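Side-chain contacts in lectin (Trichosanthes anguina, PDB 4HR6), which binds carbohydrate as a seed lectin and is a nontoxic, three-chain homologue of type II ribosome-inactivating proteins: residues Q125-A128 and Y129-K132; D148-S151 and E152-Q156. All blocks are in the same frame, centred on the assembly; numbering follows the deposited sequence.

Both contacts are one-turn, i to i+3 and i to i+4 arrangements within two successive helices of this chain, both in its ribosome-inactivating-protein region: contact 1 on helix 121-132, contact 2 on helix 141-159. Their centres lie 24 Å apart and their nearest atoms about 14 Å apart, so they do not touch. They share a feature: in each, a serine hydroxyl bonds to a backbone carbonyl of the preceding turn, Val127 O in contact 1 and Trp150 O in contact 2. Both contacts meet two other chains of the assembly; contact 2 also packs on strand 166-174 and the loop around Leu197 to His201 of its own chain.

Contact 1. Residues Q125-A128 and Y129-K132; sequences QSVA and YSFK
Gln125 and Tyr129, one helical turn apart, meet amide to ring: Gln125 NE2 sits 3.8 Å above the plane of the Tyr129 ring, over its centre, with amide and ring planes 65° apart. Gln125 CG lies beside the carbonyl carbon (chi1 -170°), and the bend at chi2 (58°) carries the amide over the ring of the next turn. Two residues further along the helix, Val127 and Phe131 lie side by side and point the same way, Val127 CG1 reaching Phe131 CE2 at 3.9 Å. Val127 O itself takes the hydroxyl of Ser130 at 2.6 Å from OG, in the carbonyl plane on a lone pair, and also the amide of Phe131 at 3.3 Å from N. The backbone bond from Tyr129 N to Gln125 O, 3.2 Å, ties the first pair together. Further out, Gln125 NE2 donates to Asp147 of a neighbouring lectin chain, Met113 of helix 103-119 packs on both Val127 and Phe131, and the Phe131 ring meets Tyr13 of another chain. Chemically, the outside acceptor probably helps hold the glutamine amide over the tyrosine ring, while Val127 O accepts from both Ser130 OG and Phe131 N, giving the hydroxyl of buried Ser130 an acceptor within the helix.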
loop_
_atom_site.group_PDB
_atom_site.type_symbol
_atom_site.label_atom_id
_atom_site.label_comp_id
_atom_site.label_asym_id
_atom_site.label_seq_id
_atom_site.Cartn_x
_atom_site.Cartn_y
_atom_site.Cartn_z
ATOM N N GLN B 125 6.370 -9.394 4.073
ATOM C CA GLN B 125 7.160 -9.011 5.238
ATOM C C GLN B 125 6.826 -9.872 6.445
ATOM O O GLN B 125 7.717 -10.277 7.169
ATOM C CB GLN B 125 7.006 -7.517 5.579
ATOM C CG GLN B 125 7.995 -7.018 6.646
ATOM C CD GLN B 125 9.448 -7.225 6.245
ATOM O OE1 GLN B 125 9.885 -6.733 5.223
ATOM N NE2 GLN B 125 10.190 -7.981 7.038
ATOM N N SER B 126 5.552 -10.172 6.663
ATOM C CA SER B 126 5.197 -11.091 7.724
ATOM C C SER B 126 5.885 -12.440 7.547
ATOM O O SER B 126 6.458 -12.983 8.504
ATOM C CB SER B 126 3.694 -11.279 7.805
ATOM O OG SER B 126 3.056 -10.036 7.985
ATOM N N VAL B 127 5.875 -12.962 6.325
ATOM C CA VAL B 127 6.511 -14.248 6.075
ATOM C C VAL B 127 8.032 -14.176 6.253
ATOM O O VAL B 127 8.617 -15.078 6.861
ATOM C CB VAL B 127 6.127 -14.834 4.706
ATOM C CG1 VAL B 127 6.923 -16.105 4.404
ATOM C CG2 VAL B 127 4.629 -15.121 4.662
ATOM N N ALA B 128 8.662 -13.116 5.742
ATOM C CA ALA B 128 10.108 -12.941 5.879
ATOM C C ALA B 128 10.560 -13.022 7.342
ATOM O O ALA B 128 11.549 -13.664 7.641
ATOM C CB ALA B 128 10.558 -11.634 5.262
ATOM N N TYR B 129 9.815 -12.402 8.248
ATOM C CA TYR B 129 10.117 -12.500 9.669
ATOM C C TYR B 129 10.154 -13.933 10.184
ATOM O O TYR B 129 10.950 -14.228 11.089
ATOM C CB TYR B 129 9.102 -11.731 10.510
ATOM C CG TYR B 129 9.328 -10.231 10.606
ATOM C CD1 TYR B 129 10.600 -9.692 10.849
ATOM C CD2 TYR B 129 8.251 -9.351 10.508
ATOM C CE1 TYR B 129 10.785 -8.316 10.955
ATOM C CE2 TYR B 129 8.423 -7.982 10.618
ATOM C CZ TYR B 129 9.689 -7.465 10.836
ATOM O OH TYR B 129 9.824 -6.094 10.936
ATOM N N SER B 130 9.278 -14.800 9.648
ATOM C CA SER B 130 9.180 -16.191 10.100
ATOM C C SER B 130 10.439 -16.927 9.692
ATOM O O SER B 130 10.857 -17.834 10.385
ATOM C CB SER B 130 7.933 -16.918 9.531
ATOM O OG SER B 130 8.123 -17.315 8.162
ATOM N N PHE B 131 11.012 -16.559 8.548
ATOM C CA PHE B 131 12.302 -17.090 8.123
ATOM C C PHE B 131 13.441 -16.585 9.014
ATOM O O PHE B 131 14.360 -17.348 9.311
ATOM C CB PHE B 131 12.621 -16.705 6.672
ATOM C CG PHE B 131 12.009 -17.614 5.632
ATOM C CD1 PHE B 131 12.778 -18.571 4.992
ATOM C CD2 PHE B 131 10.670 -17.501 5.280
ATOM C CE1 PHE B 131 12.229 -19.393 4.019
ATOM C CE2 PHE B 131 10.120 -18.329 4.318
ATOM C CZ PHE B 131 10.897 -19.277 3.686
ATOM N N LYS B 132 13.383 -15.316 9.432
ATOM C CA LYS B 132 14.463 -14.715 10.235
ATOM C C LYS B 132 14.534 -15.309 11.640
ATOM O O LYS B 132 15.561 -15.849 12.035
ATOM C CB LYS B 132 14.312 -13.198 10.334
ATOM C CG LYS B 132 15.591 -12.503 10.771
ATOM C CD LYS B 132 15.365 -11.035 11.087
ATOM C CE LYS B 132 16.670 -10.246 11.050
ATOM N NZ LYS B 132 17.317 -10.287 9.700
#

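Contact 2. Residues D148-S151 and E152-Q156; sequences DNWS and EISLQ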
loop_
_atom_site.group_PDB
_atom_site.type_symbol
_atom_site.label_atom_id
_atom_site.label_comp_id
_atom_site.label_asym_id
_atom_site.label_seq_id
_atom_site.Cartn_x
_atom_site.Cartn_y
_atom_site.Cartn_z
ATOM N N ASP B 148 -8.842 -11.623 1.158
ATOM C CA ASP B 148 -10.231 -11.646 0.756
ATOM C C ASP B 148 -10.650 -10.444 -0.113
ATOM O O ASP B 148 -11.626 -10.540 -0.856
ATOM C CB ASP B 148 -11.133 -11.736 1.990
ATOM C CG ASP B 148 -11.049 -13.088 2.692
ATOM O OD1 ASP B 148 -10.509 -14.063 2.131
ATOM O OD2 ASP B 148 -11.537 -13.169 3.825
ATOM N N ASN B 149 -9.935 -9.323 -0.027
ATOM C CA ASN B 149 -10.314 -8.105 -0.781
ATOM C C ASN B 149 -9.450 -7.754 -1.973
ATOM O O ASN B 149 -9.652 -6.711 -2.584
ATOM C CB ASN B 149 -10.345 -6.905 0.166
ATOM C CG ASN B 149 -11.562 -6.913 1.056
ATOM O OD1 ASN B 149 -12.667 -6.729 0.590
ATOM N ND2 ASN B 149 -11.370 -7.154 2.323
ATOM N N TRP B 150 -8.483 -8.606 -2.323
ATOM C CA TRP B 150 -7.538 -8.277 -3.401
ATOM C C TRP B 150 -8.203 -7.949 -4.731
ATOM O O TRP B 150 -7.790 -7.024 -5.438
ATOM C CB TRP B 150 -6.576 -9.438 -3.613
ATOM C CG TRP B 150 -5.639 -9.243 -4.713
ATOM C CD1 TRP B 150 -4.639 -8.332 -4.772
ATOM C CD2 TRP B 150 -5.561 -10.005 -5.927
ATOM N NE1 TRP B 150 -3.940 -8.467 -5.952
ATOM C CE2 TRP B 150 -4.492 -9.478 -6.683
ATOM C CE3 TRP B 150 -6.303 -11.069 -6.454
ATOM C CZ2 TRP B 150 -4.135 -9.977 -7.937
ATOM C CZ3 TRP B 150 -5.951 -11.572 -7.701
ATOM C CH2 TRP B 150 -4.864 -11.033 -8.425
ATOM N N SER B 151 -9.204 -8.745 -5.093
ATOM C CA SER B 151 -9.934 -8.520 -6.328
ATOM C C SER B 151 -10.624 -7.170 -6.329
ATOM O O SER B 151 -10.533 -6.418 -7.281
ATOM C CB SER B 151 -10.988 -9.613 -6.534
ATOM O OG SER B 151 -11.646 -9.376 -7.761
ATOM N N GLU B 152 -11.327 -6.896 -5.249
ATOM C CA GLU B 152 -12.059 -5.656 -5.058
ATOM C C GLU B 152 -11.127 -4.434 -4.984
ATOM O O GLU B 152 -11.444 -3.391 -5.550
ATOM C CB GLU B 152 -12.866 -5.779 -3.774
ATOM C CG GLU B 152 -13.799 -4.631 -3.469
ATOM C CD GLU B 152 -14.892 -4.428 -4.509
ATOM O OE1 GLU B 152 -15.235 -5.375 -5.237
ATOM O OE2 GLU B 152 -15.413 -3.299 -4.588
ATOM N N ILE B 153 -9.992 -4.568 -4.288
ATOM C CA ILE B 153 -8.971 -3.508 -4.248
ATOM C C ILE B 153 -8.427 -3.250 -5.623
ATOM O O ILE B 153 -8.293 -2.105 -6.031
ATOM C CB ILE B 153 -7.778 -3.874 -3.330
ATOM C CG1 ILE B 153 -8.193 -3.798 -1.872
ATOM C CG2 ILE B 153 -6.564 -2.975 -3.561
ATOM C CD1 ILE B 153 -7.211 -4.473 -0.939
ATOM N N SER B 154 -8.085 -4.299 -6.346
ATOM C CA SER B 154 -7.656 -4.092 -7.723
ATOM C C SER B 154 -8.706 -3.334 -8.564
ATOM O O SER B 154 -8.366 -2.467 -9.339
ATOM C CB SER B 154 -7.363 -5.426 -8.410
ATOM O OG SER B 154 -6.393 -6.190 -7.752
ATOM N N LEU B 155 -9.979 -3.708 -8.447
ATOM C CA LEU B 155 -11.049 -3.016 -9.173
ATOM C C LEU B 155 -11.103 -1.539 -8.789
ATOM O O LEU B 155 -11.222 -0.683 -9.652
ATOM C CB LEU B 155 -12.426 -3.641 -8.876
ATOM C CG LEU B 155 -13.649 -2.925 -9.475
ATOM C CD1 LEU B 155 -13.624 -2.919 -10.985
ATOM C CD2 LEU B 155 -14.927 -3.597 -9.034
ATOM N N GLN B 156 -11.044 -1.247 -7.494
ATOM C CA GLN B 156 -11.157 0.126 -7.046
ATOM C C GLN B 156 -9.966 0.988 -7.452
ATOM O O GLN B 156 -10.126 2.177 -7.729
ATOM C CB GLN B 156 -11.380 0.190 -5.535
ATOM C CG GLN B 156 -12.657 -0.491 -5.066
ATOM C CD GLN B 156 -13.899 -0.004 -5.790
ATOM O OE1 GLN B 156 -13.971 1.141 -6.237
ATOM N NE2 GLN B 156 -14.879 -0.886 -5.927
HETATM O O HOH W 1 -12.190 -9.018 -3.325
HETATM O O HOH W 2 -14.348 -7.724 -7.225
#
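Ser154 is joined to Trp150 by two direct hydrogen bonds, both ending on Trp150 O: the amide at 2.9 Å from Ser154 N and the hydroxyl at 2.8 Å from Ser154 OG. The two donors approach from opposite faces of the carbonyl plane, each tilted about 30° from it. With OG beside its own backbone N (chi1 -57°), the hydroxyl can reach back one turn; it also lies 3.8 Å above one face of the Trp150 ring, offset toward the rim. This is the familiar i to i-4 serine-to-carbonyl bond of an alpha-helix, here on helix 141-159. Ser154 OG is engaged with Leu199 N too, and the same loop accepts a hydrogen bond from Trp150 NE1 at Leu197 O. In van der Waals contact, Ile153 CD1 rests 4.1 Å from the methylene carbon Asn149 CB, and both side chains touch Val171 of strand 166-174. Water mediates on another side of the helix. One molecule bridges Asp148 O and Glu152 N, at 3.0 Å from each; a second lies 3.2 Å from both Ser151 OG and Glu152 OE1. The other carboxylate oxygen, Glu152 OE2, is met from above its plane by Gln156 NE2 at 2.8 Å, while OE1 also accepts from Asn1 of a neighbouring lectin chain.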